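Local structure of glucoamylase (1LF6) at residues 363-368 against 402-407; 315-320 against 350-355. The protein hydrolyses alpha-1,4-linked glucans such as starch, probably releasing beta-D-glucose successively from non-reducing chain ends, as a bacterial family 15 glycoside hydrolase. All coordinates share one frame; numbering follows the deposited sequence.

Going from the N terminus, past the beta-sheet domain, the chain first reaches the loop 315-320 that follows helix 296-306. Interaction 2 brings this loop against 350-355 on helix 342-355, closing a stretch of 29 residues. The chain then enters helix 358-375, whose segment 363-368 meets 402-407 on helix 395-407 in interaction 1, closing 33 residues. The two contacts therefore follow one another in series, neither nested nor crossed, with centres about 11 Å apart. They adjoin in space: Arg363 packs beside Tyr317, and Arg407 approaches Asn350 through a weak hydrogen bond. Interaction 2 ties the loop to helix 342-355 and interaction 1 ties helix 358-375 to helix 395-407, all within the (alpha/alpha) barrel.

Interaction 1 (363-368 against 402-407)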
ATOM      1  N   ARG A 363      -8.243  -6.100 -16.266  1.00 22.33           N
ATOM      2  CA  ARG A 363      -7.935  -7.266 -15.460  1.00 22.50           C
ATOM      3  C   ARG A 363      -8.535  -7.071 -14.069  1.00 21.18           C
ATOM      4  O   ARG A 363      -9.050  -8.014 -13.469  1.00 19.53           O
ATOM      5  CB  ARG A 363      -6.425  -7.447 -15.362  1.00 25.56           C
ATOM      6  CG  ARG A 363      -5.981  -8.898 -15.412  1.00 30.37           C
ATOM      7  CD  ARG A 363      -4.466  -8.980 -15.481  1.00 31.82           C
ATOM      8  NE  ARG A 363      -3.947  -8.111 -16.528  1.00 33.09           N
ATOM      9  CZ  ARG A 363      -3.144  -7.072 -16.315  1.00 32.23           C
ATOM     10  NH1 ARG A 363      -2.757  -6.766 -15.086  1.00 31.57           N
ATOM     11  NH2 ARG A 363      -2.733  -6.335 -17.339  1.00 30.71           N
ATOM     12  N   SER A 364      -8.473  -5.845 -13.555  1.00 19.86           N
ATOM     13  CA  SER A 364      -9.029  -5.586 -12.233  1.00 18.00           C
ATOM     14  C   SER A 364     -10.551  -5.721 -12.296  1.00 18.79           C
ATOM     15  O   SER A 364     -11.173  -6.207 -11.350  1.00 19.53           O
ATOM     16  CB  SER A 364      -8.623  -4.194 -11.729  1.00 16.42           C
ATOM     17  OG  SER A 364      -9.394  -3.167 -12.321  1.00 18.20           O
ATOM     18  N   LEU A 365     -11.152  -5.308 -13.410  1.00 18.87           N
ATOM     19  CA  LEU A 365     -12.601  -5.426 -13.556  1.00 19.18           C
ATOM     20  C   LEU A 365     -12.986  -6.897 -13.626  1.00 20.89           C
ATOM     21  O   LEU A 365     -13.958  -7.325 -12.994  1.00 21.27           O
ATOM     22  CB  LEU A 365     -13.094  -4.704 -14.814  1.00 18.58           C
ATOM     23  CG  LEU A 365     -14.609  -4.712 -15.049  1.00 18.49           C
ATOM     24  CD1 LEU A 365     -15.321  -4.083 -13.861  1.00 17.69           C
ATOM     25  CD2 LEU A 365     -14.942  -3.948 -16.331  1.00 15.87           C
ATOM     26  N   ASP A 366     -12.224  -7.671 -14.392  1.00 20.39           N
ATOM     27  CA  ASP A 366     -12.495  -9.098 -14.519  1.00 20.97           C
ATOM     28  C   ASP A 366     -12.322  -9.822 -13.187  1.00 20.26           C
ATOM     29  O   ASP A 366     -12.954 -10.850 -12.945  1.00 19.71           O
ATOM     30  CB  ASP A 366     -11.588  -9.707 -15.588  1.00 22.81           C
ATOM     31  CG  ASP A 366     -12.087  -9.422 -16.988  1.00 24.38           C
ATOM     32  OD1 ASP A 366     -11.256  -9.134 -17.872  1.00 25.50           O
ATOM     33  OD2 ASP A 366     -13.318  -9.493 -17.199  1.00 23.04           O
ATOM     34  N   TYR A 367     -11.465  -9.285 -12.323  1.00 21.42           N
ATOM     35  CA  TYR A 367     -11.262  -9.874 -11.004  1.00 20.63           C
ATOM     36  C   TYR A 367     -12.575  -9.703 -10.238  1.00 19.04           C
ATOM     37  O   TYR A 367     -13.078 -10.641  -9.620  1.00 20.85           O
ATOM     38  CB  TYR A 367     -10.140  -9.146 -10.259  1.00 22.51           C
ATOM     39  CG  TYR A 367     -10.000  -9.573  -8.814  1.00 22.59           C
ATOM     40  CD1 TYR A 367      -9.340 -10.754  -8.478  1.00 23.24           C
ATOM     41  CD2 TYR A 367     -10.565  -8.818  -7.784  1.00 23.71           C
ATOM     42  CE1 TYR A 367      -9.248 -11.177  -7.149  1.00 24.56           C
ATOM     43  CE2 TYR A 367     -10.481  -9.234  -6.452  1.00 22.28           C
ATOM     44  CZ  TYR A 367      -9.821 -10.414  -6.144  1.00 24.17           C
ATOM     45  OH  TYR A 367      -9.746 -10.842  -4.837  1.00 24.41           O
ATOM     46  N   LEU A 368     -13.128  -8.493 -10.293  1.00 19.34           N
ATOM     47  CA  LEU A 368     -14.382  -8.173  -9.610  1.00 19.61           C
ATOM     48  C   LEU A 368     -15.548  -8.998 -10.155  1.00 21.13           C
ATOM     49  O   LEU A 368     -16.456  -9.382  -9.411  1.00 20.92           O
ATOM     50  CB  LEU A 368     -14.691  -6.680  -9.762  1.00 19.72           C
ATOM     51  CG  LEU A 368     -13.744  -5.700  -9.057  1.00 20.58           C
ATOM     52  CD1 LEU A 368     -14.093  -4.286  -9.465  1.00 22.02           C
ATOM     53  CD2 LEU A 368     -13.854  -5.859  -7.549  1.00 22.48           C
ATOM     54  N   ILE A 402     -19.680  -1.287 -11.479  1.00 15.94           N
ATOM     55  CA  ILE A 402     -20.603  -1.016 -12.578  1.00 16.86           C
ATOM     56  C   ILE A 402     -20.111   0.204 -13.344  1.00 16.91           C
ATOM     57  O   ILE A 402     -20.106   0.215 -14.571  1.00 18.15           O
ATOM     58  CB  ILE A 402     -22.038  -0.696 -12.091  1.00 15.96           C
ATOM     59  CG1 ILE A 402     -22.618  -1.867 -11.299  1.00 15.83           C
ATOM     60  CG2 ILE A 402     -22.919  -0.377 -13.300  1.00 14.27           C
ATOM     61  CD1 ILE A 402     -23.982  -1.566 -10.683  1.00 15.54           C
ATOM     62  N   ILE A 403     -19.707   1.232 -12.604  1.00 16.18           N
ATOM     63  CA  ILE A 403     -19.216   2.462 -13.209  1.00 14.92           C
ATOM     64  C   ILE A 403     -17.972   2.168 -14.048  1.00 15.51           C
ATOM     65  O   ILE A 403     -17.807   2.723 -15.133  1.00 15.33           O
ATOM     66  CB  ILE A 403     -18.889   3.521 -12.125  1.00 16.05           C
ATOM     67  CG1 ILE A 403     -20.154   3.816 -11.303  1.00 15.38           C
ATOM     68  CG2 ILE A 403     -18.373   4.808 -12.771  1.00 13.43           C
ATOM     69  CD1 ILE A 403     -19.923   4.734 -10.123  1.00 15.61           C
ATOM     70  N   LEU A 404     -17.110   1.285 -13.547  1.00 13.64           N
ATOM     71  CA  LEU A 404     -15.893   0.913 -14.260  1.00 13.74           C
ATOM     72  C   LEU A 404     -16.252   0.128 -15.533  1.00 14.94           C
ATOM     73  O   LEU A 404     -15.635   0.312 -16.573  1.00 14.60           O
ATOM     74  CB  LEU A 404     -14.990   0.060 -13.360  1.00 12.07           C
ATOM     75  CG  LEU A 404     -13.624  -0.356 -13.917  1.00 11.37           C
ATOM     76  CD1 LEU A 404     -12.822   0.861 -14.311  1.00 10.03           C
ATOM     77  CD2 LEU A 404     -12.870  -1.169 -12.859  1.00 11.41           C
ATOM     78  N   SER A 405     -17.247  -0.750 -15.439  1.00 15.85           N
ATOM     79  CA  SER A 405     -17.676  -1.528 -16.590  1.00 18.21           C
ATOM     80  C   SER A 405     -18.106  -0.576 -17.700  1.00 19.70           C
ATOM     81  O   SER A 405     -17.852  -0.813 -18.883  1.00 19.56           O
ATOM     82  CB  SER A 405     -18.842  -2.444 -16.212  1.00 17.58           C
ATOM     83  OG  SER A 405     -18.406  -3.490 -15.366  1.00 19.71           O
ATOM     84  N   TYR A 406     -18.756   0.512 -17.308  1.00 20.61           N
ATOM     85  CA  TYR A 406     -19.217   1.503 -18.261  1.00 21.48           C
ATOM     86  C   TYR A 406     -18.061   2.241 -18.936  1.00 21.19           C
ATOM     87  O   TYR A 406     -18.040   2.388 -20.155  1.00 20.94           O
ATOM     88  CB  TYR A 406     -20.138   2.513 -17.571  1.00 22.58           C
ATOM     89  CG  TYR A 406     -20.326   3.777 -18.370  1.00 25.69           C
ATOM     90  CD1 TYR A 406     -19.607   4.931 -18.059  1.00 25.86           C
ATOM     91  CD2 TYR A 406     -21.169   3.802 -19.480  1.00 27.64           C
ATOM     92  CE1 TYR A 406     -19.716   6.073 -18.836  1.00 29.30           C
ATOM     93  CE2 TYR A 406     -21.284   4.939 -20.266  1.00 29.50           C
ATOM     94  CZ  TYR A 406     -20.552   6.066 -19.940  1.00 31.02           C
ATOM     95  OH  TYR A 406     -20.631   7.174 -20.741  1.00 36.40           O
ATOM     96  N   ARG A 407     -17.104   2.712 -18.144  1.00 22.32           N
ATOM     97  CA  ARG A 407     -15.974   3.439 -18.701  1.00 22.75           C
ATOM     98  C   ARG A 407     -15.085   2.566 -19.582  1.00 21.91           C
ATOM     99  O   ARG A 407     -14.483   3.053 -20.537  1.00 21.49           O
ATOM    100  CB  ARG A 407     -15.152   4.075 -17.577  1.00 25.99           C
ATOM    101  CG  ARG A 407     -15.895   5.182 -16.843  1.00 29.27           C
ATOM    102  CD  ARG A 407     -14.915   6.086 -16.128  1.00 31.02           C
ATOM    103  NE  ARG A 407     -14.035   6.758 -17.075  1.00 30.70           N
ATOM    104  CZ  ARG A 407     -12.743   6.975 -16.865  1.00 30.16           C
ATOM    105  NH1 ARG A 407     -12.176   6.570 -15.737  1.00 31.11           N
ATOM    106  NH2 ARG A 407     -12.016   7.593 -17.784  1.00 29.95           N
TER
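Leu365 of 363-368 and Ser405 of 402-407 are the nearest CA pair, 7.1 Å apart, where two helical segments pass with their axes 10.4 Å from each other. The N-to-C directions of the segments make 138°, an oblique, roughly antiparallel crossing; they lie on helices 358-375 and 395-407 of the (alpha/alpha) barrel. Leu365 points at the partner helix, and with CG anti to its own N (chi1 -178°) its two methyls come down around the Ser405 hydroxyl: Leu365 CD1 lies 3.5 Å and Leu365 CD2 3.6 Å from Ser405 OG. The second methyl also rests on the backbone, Leu365 CD2 being 3.7 Å from Ser405 CA. Leu404, one residue before Ser405, has nearly the same rotamer as Leu365, and the two leucine side chains run alongside one another, heading opposite ways; Leu365 CD1 touches Leu404 CD2 at 3.9 Å. Ser364 OG meets the same methyl from another direction, 4.0 Å from Leu404 CD2. Both serine hydroxyls turn back on their own helices, Ser364 OG hydrogen-bonding to Ala361 O and Ser405 OG to Pro401 O. Leu417 and Val418 of helix 414-428 and Ile461 of helix 445-464 also pack on Ser405, while Leu345 and Ala349 of helix 342-355 pack on Ser364. An alanine in place of Leu365 would remove both methyls from around Ser405 and is likely to leave a gap beside Leu404 CD2. The interface is thus buried and held by van der Waals contact: the small Ser405 side chain lets the Leu365 methyls settle against its hydroxyl and CA, and because each serine hydroxyl is satisfied by a carbonyl of its own helix, it can lie against leucine methyls without needing a polar partner across the contact.

Interaction 2 (315-320 against 350-355); sequences GAYIAS and NAFIAA
Tyr317 and Phe352 meet ring to ring where a loop of the (alpha/alpha) barrel, 315-320, lies against helix 342-355. The backbones stay well apart, 11.7 Å between Tyr317 CA and Phe352 CA, and the two long aromatic side chains bridge the distance from opposite directions. Tyr317 has CG anti to its carbonyl carbon (chi1 -74°), which, with CB directed at the partner segment, carries the ring out to meet Phe352. The tight part is small: Phe352 CE2 sits over one face of the Tyr317 ring, displaced toward its rim, with Phe352 CZ close by. The planes are inclined at 55°, an oblique aromatic pair with centroids 5.3 Å apart. Away from this single pair the two segments are loosely related, and other parts of the protein fill in around them. Within 350-355 the partly exposed residues are Ile353 and Ala354, neither of which touches the loop segment; both aromatic residues are buried. Met302 of helix 296-306 and Ser360 of helix 358-375 pack on Phe352, while Leu345 and Arg363 pack on Tyr317, so the pair joins the loop to three helices. The phenol end shares in the contact, with Tyr317 OH 3.8 Å from Phe352 CE2, but the shortest approach is one atom back in the ring, Tyr317 CZ to Phe352 CE2 at 3.6 Å.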
ATOM      1  N   GLY A 315      -5.435  -9.066 -11.401  1.00 21.45           N
ATOM      2  CA  GLY A 315      -6.529  -8.135 -11.215  1.00 20.12           C
ATOM      3  C   GLY A 315      -6.695  -7.802  -9.745  1.00 20.19           C
ATOM      4  O   GLY A 315      -7.363  -6.833  -9.389  1.00 20.97           O
ATOM      5  N   ALA A 316      -6.086  -8.613  -8.886  1.00 18.36           N
ATOM      6  CA  ALA A 316      -6.162  -8.394  -7.445  1.00 18.85           C
ATOM      7  C   ALA A 316      -5.155  -7.337  -6.990  1.00 18.14           C
ATOM      8  O   ALA A 316      -4.008  -7.652  -6.696  1.00 19.25           O
ATOM      9  CB  ALA A 316      -5.905  -9.697  -6.714  1.00 17.35           C
ATOM     10  N   TYR A 317      -5.582  -6.080  -6.940  1.00 18.19           N
ATOM     11  CA  TYR A 317      -4.704  -4.999  -6.504  1.00 16.89           C
ATOM     12  C   TYR A 317      -4.975  -4.702  -5.035  1.00 17.00           C
ATOM     13  O   TYR A 317      -6.122  -4.486  -4.643  1.00 17.71           O
ATOM     14  CB  TYR A 317      -4.943  -3.752  -7.357  1.00 18.11           C
ATOM     15  CG  TYR A 317      -4.355  -3.875  -8.743  1.00 18.27           C
ATOM     16  CD1 TYR A 317      -3.014  -3.580  -8.975  1.00 18.15           C
ATOM     17  CD2 TYR A 317      -5.119  -4.360  -9.807  1.00 20.08           C
ATOM     18  CE1 TYR A 317      -2.441  -3.767 -10.230  1.00 16.53           C
ATOM     19  CE2 TYR A 317      -4.553  -4.556 -11.071  1.00 18.55           C
ATOM     20  CZ  TYR A 317      -3.216  -4.260 -11.271  1.00 18.74           C
ATOM     21  OH  TYR A 317      -2.643  -4.479 -12.507  1.00 17.55           O
ATOM     22  N   ILE A 318      -3.922  -4.699  -4.225  1.00 17.51           N
ATOM     23  CA  ILE A 318      -4.077  -4.441  -2.798  1.00 17.55           C
ATOM     24  C   ILE A 318      -4.070  -2.957  -2.447  1.00 16.40           C
ATOM     25  O   ILE A 318      -3.722  -2.109  -3.268  1.00 16.37           O
ATOM     26  CB  ILE A 318      -2.996  -5.171  -1.975  1.00 18.42           C
ATOM     27  CG1 ILE A 318      -1.602  -4.694  -2.384  1.00 17.51           C
ATOM     28  CG2 ILE A 318      -3.123  -6.681  -2.177  1.00 18.62           C
ATOM     29  CD1 ILE A 318      -0.499  -5.220  -1.480  1.00 20.12           C
ATOM     30  N   ALA A 319      -4.456  -2.657  -1.212  1.00 16.81           N
ATOM     31  CA  ALA A 319      -4.537  -1.281  -0.733  1.00 16.81           C
ATOM     32  C   ALA A 319      -3.180  -0.648  -0.434  1.00 16.31           C
ATOM     33  O   ALA A 319      -2.979   0.541  -0.681  1.00 17.62           O
ATOM     34  CB  ALA A 319      -5.429  -1.224   0.505  1.00 16.26           C
ATOM     35  N   SER A 320      -2.260  -1.436   0.108  1.00 16.73           N
ATOM     36  CA  SER A 320      -0.926  -0.946   0.432  1.00 18.51           C
ATOM     37  C   SER A 320       0.011  -2.095   0.773  1.00 20.72           C
ATOM     38  O   SER A 320      -0.362  -3.017   1.501  1.00 21.03           O
ATOM     39  CB  SER A 320      -0.987   0.020   1.615  1.00 18.44           C
ATOM     40  OG  SER A 320       0.314   0.484   1.939  1.00 15.88           O
ATOM     41  N   ASN A 350      -8.934   3.534 -12.425  1.00 17.87           N
ATOM     42  CA  ASN A 350      -9.102   4.820 -13.077  1.00 18.76           C
ATOM     43  C   ASN A 350      -7.752   5.455 -13.407  1.00 18.47           C
ATOM     44  O   ASN A 350      -7.615   6.141 -14.427  1.00 17.92           O
ATOM     45  CB  ASN A 350      -9.938   5.764 -12.209  1.00 17.99           C
ATOM     46  CG  ASN A 350     -11.404   5.400 -12.220  1.00 21.30           C
ATOM     47  OD1 ASN A 350     -11.923   4.916 -13.229  1.00 21.13           O
ATOM     48  ND2 ASN A 350     -12.087   5.638 -11.106  1.00 17.24           N
ATOM     49  N   ALA A 351      -6.758   5.225 -12.551  1.00 15.78           N
ATOM     50  CA  ALA A 351      -5.419   5.761 -12.791  1.00 15.78           C
ATOM     51  C   ALA A 351      -4.819   5.020 -13.989  1.00 16.58           C
ATOM     52  O   ALA A 351      -4.219   5.633 -14.863  1.00 16.85           O
ATOM     53  CB  ALA A 351      -4.543   5.567 -11.558  1.00 14.52           C
ATOM     54  N   PHE A 352      -4.983   3.699 -14.027  1.00 16.76           N
ATOM     55  CA  PHE A 352      -4.466   2.927 -15.150  1.00 18.16           C
ATOM     56  C   PHE A 352      -5.101   3.431 -16.446  1.00 18.01           C
ATOM     57  O   PHE A 352      -4.432   3.547 -17.466  1.00 18.98           O
ATOM     58  CB  PHE A 352      -4.772   1.429 -14.975  1.00 15.67           C
ATOM     59  CG  PHE A 352      -3.808   0.710 -14.069  1.00 14.53           C
ATOM     60  CD1 PHE A 352      -2.437   0.764 -14.308  1.00 14.24           C
ATOM     61  CD2 PHE A 352      -4.271  -0.046 -12.994  1.00 13.62           C
ATOM     62  CE1 PHE A 352      -1.535   0.074 -13.490  1.00 13.98           C
ATOM     63  CE2 PHE A 352      -3.379  -0.741 -12.170  1.00 13.17           C
ATOM     64  CZ  PHE A 352      -2.012  -0.680 -12.419  1.00 14.56           C
ATOM     65  N   ILE A 353      -6.396   3.726 -16.400  1.00 19.11           N
ATOM     66  CA  ILE A 353      -7.094   4.228 -17.579  1.00 20.07           C
ATOM     67  C   ILE A 353      -6.488   5.552 -18.016  1.00 19.70           C
ATOM     68  O   ILE A 353      -6.137   5.729 -19.181  1.00 20.62           O
ATOM     69  CB  ILE A 353      -8.597   4.446 -17.308  1.00 20.52           C
ATOM     70  CG1 ILE A 353      -9.276   3.104 -17.016  1.00 21.84           C
ATOM     71  CG2 ILE A 353      -9.254   5.118 -18.512  1.00 22.01           C
ATOM     72  CD1 ILE A 353      -9.172   2.112 -18.146  1.00 26.37           C
ATOM     73  N   ALA A 354      -6.364   6.476 -17.068  1.00 19.01           N
ATOM     74  CA  ALA A 354      -5.810   7.793 -17.337  1.00 18.95           C
ATOM     75  C   ALA A 354      -4.389   7.724 -17.879  1.00 20.81           C
ATOM     76  O   ALA A 354      -3.964   8.592 -18.651  1.00 21.58           O
ATOM     77  CB  ALA A 354      -5.831   8.629 -16.069  1.00 18.53           C
ATOM     78  N   ALA A 355      -3.654   6.699 -17.459  1.00 20.92           N
ATOM     79  CA  ALA A 355      -2.269   6.509 -17.877  1.00 22.65           C
ATOM     80  C   ALA A 355      -2.144   5.767 -19.209  1.00 23.05           C
ATOM     81  O   ALA A 355      -1.071   5.743 -19.808  1.00 24.25           O
ATOM     82  CB  ALA A 355      -1.502   5.759 -16.788  1.00 21.23           C
TER